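IAA acetyltransferase (Bacillus cereus ATCC 14579, PDB 1Y9K) belongs to the GNAT family and probably transfers an acetyl group to an amine of its substrate. Local coordinates at residues A[60-64]-A[95-101]. Residues are numbered along the deposited sequence.
Sequences KTMEI and MSKLEVG
L98 (chi1 t, chi2 p) overlaps the row of M62 and I64, its CD1 4.0 Å from M62 CB and its CD2 4.0 Å from I64 CD1. At one end of the row the selenomethionines M62 and M95 meet CG to CG at 3.6 Å; at the other, V100 CG2 packs 3.9 Å from I64 CB. Helix 78-92 lies over this apolar face, as expected for the crossover of a beta-alpha-beta unit in the GNAT fold. The strands run parallel, axes 4.5 Å apart at 27°, pairing T61 with K97, M62 with L98 and E63 with E99. K60, in a left-handed backbone conformation (phi 60°, psi 21°), starts the ladder: its O accepts from S96 N (2.9 Å) and K97 N (3.2 Å). Next come M62 N to K97 O (3.0 Å), E99 N to M62 O (2.8 Å) and I64 N to E99 O (2.7 Å). T61, E63, K97 and E99 occupy the polar face. E63 OE1 and E99 OE1, 4.0 Å apart, share a water at 2.8 and 2.6 Å. K97 NZ bridges E99 OE2 at 3.0 Å, and R148 of strand 141-152 pairs with E63, so the buried carboxylates' like charges are offset by basic partners.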
ATOM      1  N   LYS A  60      12.663  -3.458 -13.367  1.00 35.62           N
ATOM      2  CA  LYS A  60      11.339  -3.804 -13.909  1.00 35.91           C
ATOM      3  C   LYS A  60      10.323  -4.132 -12.803  1.00 35.58           C
ATOM      4  O   LYS A  60       9.296  -4.786 -13.047  1.00 35.61           O
ATOM      5  CB  LYS A  60      11.441  -4.957 -14.938  1.00 36.49           C
ATOM      6  CG  LYS A  60      12.217  -4.636 -16.233  1.00 37.12           C
ATOM      7  CD  LYS A  60      11.492  -3.558 -17.021  1.00 39.83           C
ATOM      8  CE  LYS A  60      12.338  -2.968 -18.161  1.00 41.45           C
ATOM      9  NZ  LYS A  60      11.962  -1.519 -18.377  1.00 40.47           N
ATOM     10  N   THR A  61      10.619  -3.645 -11.597  1.00 34.97           N
ATOM     11  CA  THR A  61       9.831  -3.924 -10.407  1.00 34.12           C
ATOM     12  C   THR A  61       9.332  -2.643  -9.741  1.00 33.37           C
ATOM     13  O   THR A  61      10.112  -1.726  -9.468  1.00 33.33           O
ATOM     14  CB  THR A  61      10.651  -4.753  -9.379  1.00 34.09           C
ATOM     15  OG1 THR A  61      11.202  -5.905 -10.025  1.00 35.23           O
ATOM     16  CG2 THR A  61       9.783  -5.212  -8.214  1.00 33.48           C
HETATM   17  N   MSE A  62       8.028  -2.594  -9.480  1.00 32.70           N
HETATM   18  CA  MSE A  62       7.466  -1.604  -8.568  1.00 31.83           C
HETATM   19  C   MSE A  62       6.927  -2.275  -7.298  1.00 32.62           C
HETATM   20  O   MSE A  62       6.552  -3.459  -7.301  1.00 32.41           O
HETATM   21  CB  MSE A  62       6.397  -0.734  -9.251  1.00 31.74           C
HETATM   22  CG  MSE A  62       6.985   0.278 -10.269  1.00 31.14           C
HETATM   23 SE   MSE A  62       5.906   1.543 -11.007  1.00 29.54          SE
HETATM   24  CE  MSE A  62       4.529   0.649 -11.582  1.00 29.35           C
ATOM     25  N   GLU A  63       6.922  -1.513  -6.207  1.00 32.81           N
ATOM     26  CA  GLU A  63       6.310  -1.944  -4.976  1.00 33.27           C
ATOM     27  C   GLU A  63       5.287  -0.931  -4.490  1.00 33.17           C
ATOM     28  O   GLU A  63       5.548   0.271  -4.513  1.00 33.78           O
ATOM     29  CB  GLU A  63       7.363  -2.139  -3.894  1.00 33.54           C
ATOM     30  CG  GLU A  63       6.774  -2.726  -2.617  1.00 35.49           C
ATOM     31  CD  GLU A  63       7.821  -3.156  -1.613  1.00 37.84           C
ATOM     32  OE1 GLU A  63       9.008  -3.323  -1.991  1.00 38.72           O
ATOM     33  OE2 GLU A  63       7.439  -3.335  -0.436  1.00 39.57           O
ATOM     34  N   ILE A  64       4.133  -1.427  -4.043  1.00 32.75           N
ATOM     35  CA  ILE A  64       3.164  -0.615  -3.310  1.00 32.21           C
ATOM     36  C   ILE A  64       3.673  -0.373  -1.887  1.00 32.07           C
ATOM     37  O   ILE A  64       3.600  -1.258  -1.030  1.00 31.57           O
ATOM     38  CB  ILE A  64       1.764  -1.253  -3.295  1.00 31.90           C
ATOM     39  CG1 ILE A  64       1.296  -1.513  -4.737  1.00 31.71           C
ATOM     40  CG2 ILE A  64       0.792  -0.330  -2.586  1.00 31.76           C
ATOM     41  CD1 ILE A  64       0.145  -2.502  -4.882  1.00 29.23           C
HETATM   42  N   MSE A  95       6.722  -2.284 -16.238  1.00 38.86           N
HETATM   43  CA  MSE A  95       7.158  -3.235 -15.207  1.00 38.19           C
HETATM   44  C   MSE A  95       6.637  -4.653 -15.469  1.00 38.41           C
HETATM   45  O   MSE A  95       5.559  -4.843 -16.058  1.00 37.99           O
HETATM   46  CB  MSE A  95       6.746  -2.771 -13.794  1.00 37.44           C
HETATM   47  CG  MSE A  95       7.117  -1.322 -13.448  1.00 35.27           C
HETATM   48 SE   MSE A  95       8.866  -1.008 -13.197  1.00 27.14          SE
HETATM   49  CE  MSE A  95       9.312  -0.298 -14.764  1.00 33.10           C
ATOM     50  N   SER A  96       7.414  -5.637 -15.022  1.00 38.67           N
ATOM     51  CA  SER A  96       7.010  -7.036 -15.102  1.00 39.49           C
ATOM     52  C   SER A  96       6.694  -7.646 -13.723  1.00 39.82           C
ATOM     53  O   SER A  96       6.168  -8.757 -13.642  1.00 40.17           O
ATOM     54  CB  SER A  96       8.085  -7.861 -15.816  1.00 39.63           C
ATOM     55  OG  SER A  96       9.261  -7.937 -15.027  1.00 40.51           O
ATOM     56  N   LYS A  97       7.005  -6.917 -12.650  1.00 39.72           N
ATOM     57  CA  LYS A  97       6.795  -7.413 -11.288  1.00 39.53           C
ATOM     58  C   LYS A  97       6.229  -6.311 -10.383  1.00 38.68           C
ATOM     59  O   LYS A  97       6.752  -5.196 -10.349  1.00 38.38           O
ATOM     60  CB  LYS A  97       8.110  -7.968 -10.710  1.00 39.50           C
ATOM     61  CG  LYS A  97       7.946  -8.875  -9.493  1.00 40.51           C
ATOM     62  CD  LYS A  97       9.290  -9.441  -9.003  1.00 41.05           C
ATOM     63  CE  LYS A  97       9.108 -10.818  -8.356  1.00 43.56           C
ATOM     64  NZ  LYS A  97       9.736 -10.930  -6.991  1.00 44.64           N
ATOM     65  N   LEU A  98       5.147  -6.633  -9.675  1.00 37.94           N
ATOM     66  CA  LEU A  98       4.592  -5.757  -8.645  1.00 37.32           C
ATOM     67  C   LEU A  98       4.656  -6.429  -7.269  1.00 37.11           C
ATOM     68  O   LEU A  98       4.251  -7.578  -7.119  1.00 36.83           O
ATOM     69  CB  LEU A  98       3.155  -5.321  -8.986  1.00 37.08           C
ATOM     70  CG  LEU A  98       2.507  -4.236  -8.106  1.00 37.18           C
ATOM     71  CD1 LEU A  98       3.251  -2.886  -8.141  1.00 35.04           C
ATOM     72  CD2 LEU A  98       1.039  -4.051  -8.460  1.00 37.05           C
ATOM     73  N   GLU A  99       5.189  -5.706  -6.286  1.00 37.15           N
ATOM     74  CA  GLU A  99       5.301  -6.197  -4.912  1.00 37.29           C
ATOM     75  C   GLU A  99       4.525  -5.345  -3.914  1.00 37.15           C
ATOM     76  O   GLU A  99       4.298  -4.147  -4.113  1.00 36.90           O
ATOM     77  CB  GLU A  99       6.762  -6.312  -4.482  1.00 36.88           C
ATOM     78  CG  GLU A  99       7.587  -7.241  -5.394  1.00 38.54           C
ATOM     79  CD  GLU A  99       8.998  -7.483  -4.897  1.00 38.94           C
ATOM     80  OE1 GLU A  99       9.576  -6.601  -4.245  1.00 40.75           O
ATOM     81  OE2 GLU A  99       9.549  -8.568  -5.170  1.00 44.94           O
ATOM     82  N   VAL A 100       4.111  -5.996  -2.837  1.00 37.22           N
ATOM     83  CA  VAL A 100       3.459  -5.343  -1.726  1.00 36.82           C
ATOM     84  C   VAL A 100       3.841  -6.107  -0.454  1.00 37.13           C
ATOM     85  O   VAL A 100       3.906  -7.340  -0.446  1.00 36.94           O
ATOM     86  CB  VAL A 100       1.915  -5.292  -1.940  1.00 36.94           C
ATOM     87  CG1 VAL A 100       1.295  -6.700  -1.904  1.00 35.43           C
ATOM     88  CG2 VAL A 100       1.245  -4.353  -0.928  1.00 36.76           C
ATOM     89  N   GLY A 101       4.116  -5.363   0.612  1.00 37.51           N
ATOM     90  CA  GLY A 101       4.361  -5.957   1.921  1.00 37.06           C
ATOM     91  C   GLY A 101       3.201  -5.625   2.830  1.00 37.28           C
ATOM     92  O   GLY A 101       2.485  -4.641   2.604  1.00 37.45           O
TER
HETATM   93  O   HOH W   1       5.122  -2.743   0.499  1.00 19.70           O
HETATM   94  O   HOH W   2      10.630  -4.197  -4.129  1.00 36.25           O